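Local coordinates for trans-isoprenyl diphosphate synthase (Caulobacter crescentus, PDB 3OYR), which probably makes all-trans-octaprenyl diphosphate, the side-chain precursor of ubiquinone and menaquinone, by adding isopentenyl units to farnesyl diphosphate, at residues B[107-112]-B[254-259]; B[168-173]-B[185-190]. All blocks are in the same frame, centred on the assembly; numbering follows the deposited sequence.

Contact 1. Residues B[107-112]-B[254-259]; sequences VVDGSQ and EGKATL. With CA (calcium ion), chain E.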
# COMPACT_ATOMS: atom_id res chain seq x y z
N VAL B 107 0.90 5.28 -11.83
CA VAL B 107 2.33 5.59 -11.80
C VAL B 107 3.15 4.53 -12.55
O VAL B 107 4.07 4.84 -13.31
CB VAL B 107 2.84 5.76 -10.34
CG1 VAL B 107 4.35 5.74 -10.26
CG2 VAL B 107 2.31 7.04 -9.76
N VAL B 108 2.80 3.26 -12.32
CA VAL B 108 3.48 2.12 -12.92
C VAL B 108 3.27 2.10 -14.45
O VAL B 108 4.23 1.99 -15.22
CB VAL B 108 3.02 0.81 -12.23
CG1 VAL B 108 3.36 -0.42 -13.07
CG2 VAL B 108 3.66 0.72 -10.85
N ASP B 109 2.03 2.26 -14.87
CA ASP B 109 1.69 2.22 -16.29
C ASP B 109 2.06 3.49 -17.06
O ASP B 109 2.12 3.48 -18.30
CB ASP B 109 0.20 1.94 -16.44
CG ASP B 109 -0.14 0.50 -16.25
OD1 ASP B 109 -1.36 0.20 -16.14
OD2 ASP B 109 0.78 -0.34 -16.19
N GLY B 110 2.30 4.59 -16.35
CA GLY B 110 2.54 5.89 -16.98
C GLY B 110 1.31 6.54 -17.62
O GLY B 110 1.45 7.32 -18.57
N SER B 111 0.11 6.24 -17.11
CA SER B 111 -1.15 6.79 -17.65
C SER B 111 -1.31 8.28 -17.34
O SER B 111 -0.95 8.72 -16.25
CB SER B 111 -2.35 6.02 -17.11
OG SER B 111 -2.32 4.67 -17.56
N GLN B 112 -1.86 9.04 -18.29
CA GLN B 112 -1.92 10.50 -18.15
C GLN B 112 -3.29 11.02 -17.70
O GLN B 112 -3.40 12.14 -17.22
CB GLN B 112 -1.45 11.18 -19.43
CG GLN B 112 0.00 10.84 -19.80
CD GLN B 112 0.39 11.26 -21.21
OE1 GLN B 112 1.13 10.55 -21.90
NE2 GLN B 112 -0.10 12.42 -21.65
N GLU B 254 1.47 0.92 -23.91
CA GLU B 254 2.37 0.35 -22.88
C GLU B 254 3.04 -0.94 -23.37
O GLU B 254 3.98 -1.43 -22.73
CB GLU B 254 1.61 0.02 -21.58
CG GLU B 254 1.30 1.21 -20.67
CD GLU B 254 -0.03 1.08 -19.91
OE1 GLU B 254 -0.71 2.12 -19.74
OE2 GLU B 254 -0.40 -0.04 -19.48
N GLY B 255 2.55 -1.49 -24.47
CA GLY B 255 3.03 -2.78 -24.97
C GLY B 255 2.50 -3.92 -24.13
O GLY B 255 3.13 -4.98 -24.00
N LYS B 256 1.32 -3.70 -23.56
CA LYS B 256 0.67 -4.64 -22.67
C LYS B 256 -0.33 -5.52 -23.42
O LYS B 256 -1.34 -5.04 -23.94
CB LYS B 256 -0.01 -3.88 -21.52
CG LYS B 256 -0.55 -4.75 -20.41
CD LYS B 256 -0.35 -4.09 -19.05
CE LYS B 256 -1.46 -3.13 -18.70
NZ LYS B 256 -1.12 -2.40 -17.45
N ALA B 257 -0.03 -6.81 -23.46
CA ALA B 257 -0.89 -7.79 -24.09
C ALA B 257 -2.07 -8.11 -23.19
O ALA B 257 -1.92 -8.45 -22.00
CB ALA B 257 -0.12 -9.06 -24.43
N THR B 258 -3.25 -7.96 -23.76
CA THR B 258 -4.47 -8.37 -23.10
C THR B 258 -5.18 -9.26 -24.10
O THR B 258 -4.79 -9.32 -25.28
CB THR B 258 -5.34 -7.15 -22.78
OG1 THR B 258 -5.67 -6.48 -23.99
CG2 THR B 258 -4.59 -6.17 -21.88
N LEU B 259 -6.20 -9.96 -23.63
CA LEU B 259 -6.96 -10.88 -24.45
C LEU B 259 -7.45 -10.33 -25.82
O LEU B 259 -7.27 -11.04 -26.81
CB LEU B 259 -8.11 -11.50 -23.64
CG LEU B 259 -8.79 -12.70 -24.30
CD1 LEU B 259 -7.85 -13.89 -24.33
CD2 LEU B 259 -10.10 -13.02 -23.61
CA CA E . -3.61 0.85 -15.74
O HOH W 1 -2.96 3.08 -15.68
O HOH W 2 -3.67 1.12 -18.23
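Asp-109 and Glu-254 bring the two backbones closest, with their CA atoms 6.9 Å apart; Asp-109 ends helix 87-109, which breaks at Gly-110 with positive phi. Gly-255, also with positive phi, forms a Schellman motif after helix 250-254. The side chains of Asp-109 and Glu-254 cross at about a right angle. Their carboxylates stack with planes 26° apart, and Glu-254 OE2 lies 3.3 Å from Asp-109 CG. Two like charges this close would probably repel, but Lys-256 NZ lies beside the stacked pair and bridges both carboxylates, which probably offsets the repulsion. NZ bonds to Asp-109 OD1 at 2.9 Å, on the syn side and 34° out of the carboxylate plane. Two weak bonds run from NZ to Asp-109 OD2 and to Glu-254 OE2. The lysine chain starts with CG anti to the backbone N (chi1 -171°) and bends at chi2 and chi3 to bring NZ there. Asp-109 OD1 also binds the calcium ion at 2.4 Å, so metal and lysine share one oxygen. Ser-111 OG lies 2.5 Å from water 1, itself a calcium ligand, and hydrogen-bonds to Asp-250. Asp-105 binds the same calcium, as expected of the DDxxD motif in this family. The contact thus joins the C-terminal end of helix 87-109 to the loop between helices 250-254 and 259-267, while Val-108 packs on Ala-127 of the second subunit.

Contact 2. Residues B[168-173]-B[185-190]; sequences VLQLMR and LEIIQA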
# COMPACT_ATOMS: atom_id res chain seq x y z
N VAL B 168 2.49 -7.54 -10.30
CA VAL B 168 3.83 -8.00 -10.58
C VAL B 168 3.82 -9.02 -11.73
O VAL B 168 4.64 -8.92 -12.65
CB VAL B 168 4.53 -8.54 -9.31
CG1 VAL B 168 5.87 -9.15 -9.63
CG2 VAL B 168 4.75 -7.43 -8.34
N LEU B 169 2.87 -9.96 -11.70
CA LEU B 169 2.74 -11.00 -12.72
C LEU B 169 2.52 -10.37 -14.08
O LEU B 169 3.11 -10.80 -15.06
CB LEU B 169 1.59 -11.98 -12.42
CG LEU B 169 1.43 -13.22 -13.33
CD1 LEU B 169 2.77 -13.96 -13.59
CD2 LEU B 169 0.38 -14.18 -12.72
N GLN B 170 1.66 -9.35 -14.12
CA GLN B 170 1.44 -8.57 -15.31
C GLN B 170 2.72 -7.84 -15.76
O GLN B 170 3.08 -7.89 -16.94
CB GLN B 170 0.32 -7.58 -15.07
CG GLN B 170 0.03 -6.72 -16.27
CD GLN B 170 -1.07 -5.75 -15.99
OE1 GLN B 170 -2.20 -5.97 -16.38
NE2 GLN B 170 -0.74 -4.67 -15.28
N LEU B 171 3.41 -7.18 -14.83
CA LEU B 171 4.68 -6.50 -15.14
C LEU B 171 5.70 -7.45 -15.78
O LEU B 171 6.34 -7.09 -16.77
CB LEU B 171 5.28 -5.83 -13.89
CG LEU B 171 6.52 -4.95 -14.07
CD1 LEU B 171 6.23 -3.73 -14.95
CD2 LEU B 171 7.07 -4.50 -12.72
N MET B 172 5.82 -8.66 -15.23
CA MET B 172 6.75 -9.67 -15.72
C MET B 172 6.31 -10.37 -17.01
O MET B 172 7.14 -10.71 -17.85
CB MET B 172 7.04 -10.74 -14.65
CG MET B 172 7.72 -10.23 -13.36
SD MET B 172 9.08 -9.03 -13.54
CE MET B 172 10.29 -9.99 -14.45
N ARG B 173 5.01 -10.60 -17.18
CA ARG B 173 4.57 -11.53 -18.21
C ARG B 173 3.67 -10.95 -19.28
O ARG B 173 3.53 -11.56 -20.35
CB ARG B 173 3.95 -12.79 -17.60
CG ARG B 173 4.97 -13.71 -16.97
CD ARG B 173 4.53 -15.15 -17.08
NE ARG B 173 5.60 -15.99 -17.60
CZ ARG B 173 5.48 -17.30 -17.84
NH1 ARG B 173 4.34 -17.93 -17.61
NH2 ARG B 173 6.52 -17.97 -18.32
N LEU B 185 -5.80 -14.77 -17.73
CA LEU B 185 -6.92 -14.95 -16.81
C LEU B 185 -6.50 -15.04 -15.35
O LEU B 185 -7.27 -14.70 -14.46
CB LEU B 185 -7.75 -16.18 -17.17
CG LEU B 185 -8.59 -16.17 -18.45
CD1 LEU B 185 -9.24 -17.55 -18.63
CD2 LEU B 185 -9.64 -15.06 -18.45
N GLU B 186 -5.31 -15.56 -15.12
CA GLU B 186 -4.72 -15.61 -13.79
C GLU B 186 -4.40 -14.18 -13.33
O GLU B 186 -4.70 -13.83 -12.22
CB GLU B 186 -3.46 -16.47 -13.81
CG GLU B 186 -2.81 -16.69 -12.46
CD GLU B 186 -1.49 -17.46 -12.54
OE1 GLU B 186 -0.81 -17.55 -11.49
OE2 GLU B 186 -1.13 -17.98 -13.63
N ILE B 187 -3.81 -13.37 -14.21
CA ILE B 187 -3.54 -11.98 -13.94
C ILE B 187 -4.79 -11.16 -13.63
O ILE B 187 -4.84 -10.47 -12.60
CB ILE B 187 -2.82 -11.33 -15.15
CG1 ILE B 187 -1.40 -11.90 -15.27
CG2 ILE B 187 -2.92 -9.79 -15.14
CD1 ILE B 187 -0.67 -11.51 -16.59
N ILE B 188 -5.81 -11.24 -14.49
CA ILE B 188 -7.02 -10.44 -14.25
C ILE B 188 -7.78 -10.94 -13.02
O ILE B 188 -8.39 -10.16 -12.31
CB ILE B 188 -7.93 -10.26 -15.50
CG1 ILE B 188 -8.52 -11.60 -16.00
CG2 ILE B 188 -7.13 -9.58 -16.60
CD1 ILE B 188 -9.77 -11.45 -16.91
N GLN B 189 -7.69 -12.23 -12.72
CA GLN B 189 -8.36 -12.71 -11.50
C GLN B 189 -7.74 -12.07 -10.25
O GLN B 189 -8.45 -11.64 -9.33
CB GLN B 189 -8.40 -14.23 -11.42
CG GLN B 189 -9.19 -14.71 -10.19
CD GLN B 189 -9.34 -16.21 -10.11
OE1 GLN B 189 -9.83 -16.85 -11.04
NE2 GLN B 189 -8.98 -16.78 -8.96
N ALA B 190 -6.42 -11.99 -10.25
CA ALA B 190 -5.66 -11.49 -9.11
C ALA B 190 -5.75 -9.98 -8.99
O ALA B 190 -6.07 -9.46 -7.93
CB ALA B 190 -4.20 -11.95 -9.19
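Glu-186 meets Leu-169 at the exposed border between two helix segments that run roughly antiparallel, at 149°, with axes 9.6 Å apart. Glu-186 swings CG opposite the backbone N (chi1 -175°) and then runs out straight, so that its carboxylate end reaches Leu-169. Leu-169 CD2 lies 3.8 Å from Glu-186 OE1, and the two side chains cross at about a right angle. Next comes Ile-187, which has the most surface buried in the contact. It points at helix 150-173 beside Gln-170, where the CA atoms of Ile-187 and Gln-170 are 6.2 Å apart. Its CG1, CD1 and CG2 touch different atoms. CG1 packs on Leu-169 CG at 3.7 Å. CD1 reaches past it to the backbone, 3.8 Å from Gln-170 CA. The branch CG2 turns the other way and lies against Gln-170 CB at 3.9 Å. Ile-188 points away from this interface and packs on Gln-229 and Leu-230 of helix 211-238. The extended chain of Gln-170 passes alongside Ile-187 CG2, and its OE1 accepts a hydrogen bond from Lys-191. Leu-169 also touches Val-50 of the second subunit. No hydrogen bond crosses between the two segments. The helices are therefore held here by apolar packing around one isoleucine, with the carboxylate of Glu-186 at the exposed edge and the amide of Gln-170 anchored on the buried side.

Overall arrangement
Both segments of contact 2 fall between the two segments of contact 1 in sequence, and the centres of the contacts lie 12 Å apart. They meet where Lys-256 NZ packs against Gln-170 NE2 at 3.2 Å. Gln-170 thus comes near the metal site: its side chain is about 5 Å from those of Asp-105 and Asp-109, about 6 Å from a calcium ion and about 5 Å from a bound dimethylallyl diphosphate. Contact 1 supplies a calcium ligand, and both Asp-109 and Lys-256 touch a bound dimethylallyl diphosphate. Contact 2 lies beside the pocket: Gln-170 hydrogen-bonds to Lys-191, one of its residues. Both contacts also touch the second subunit, which is consistent with a pocket close to the dimer interface.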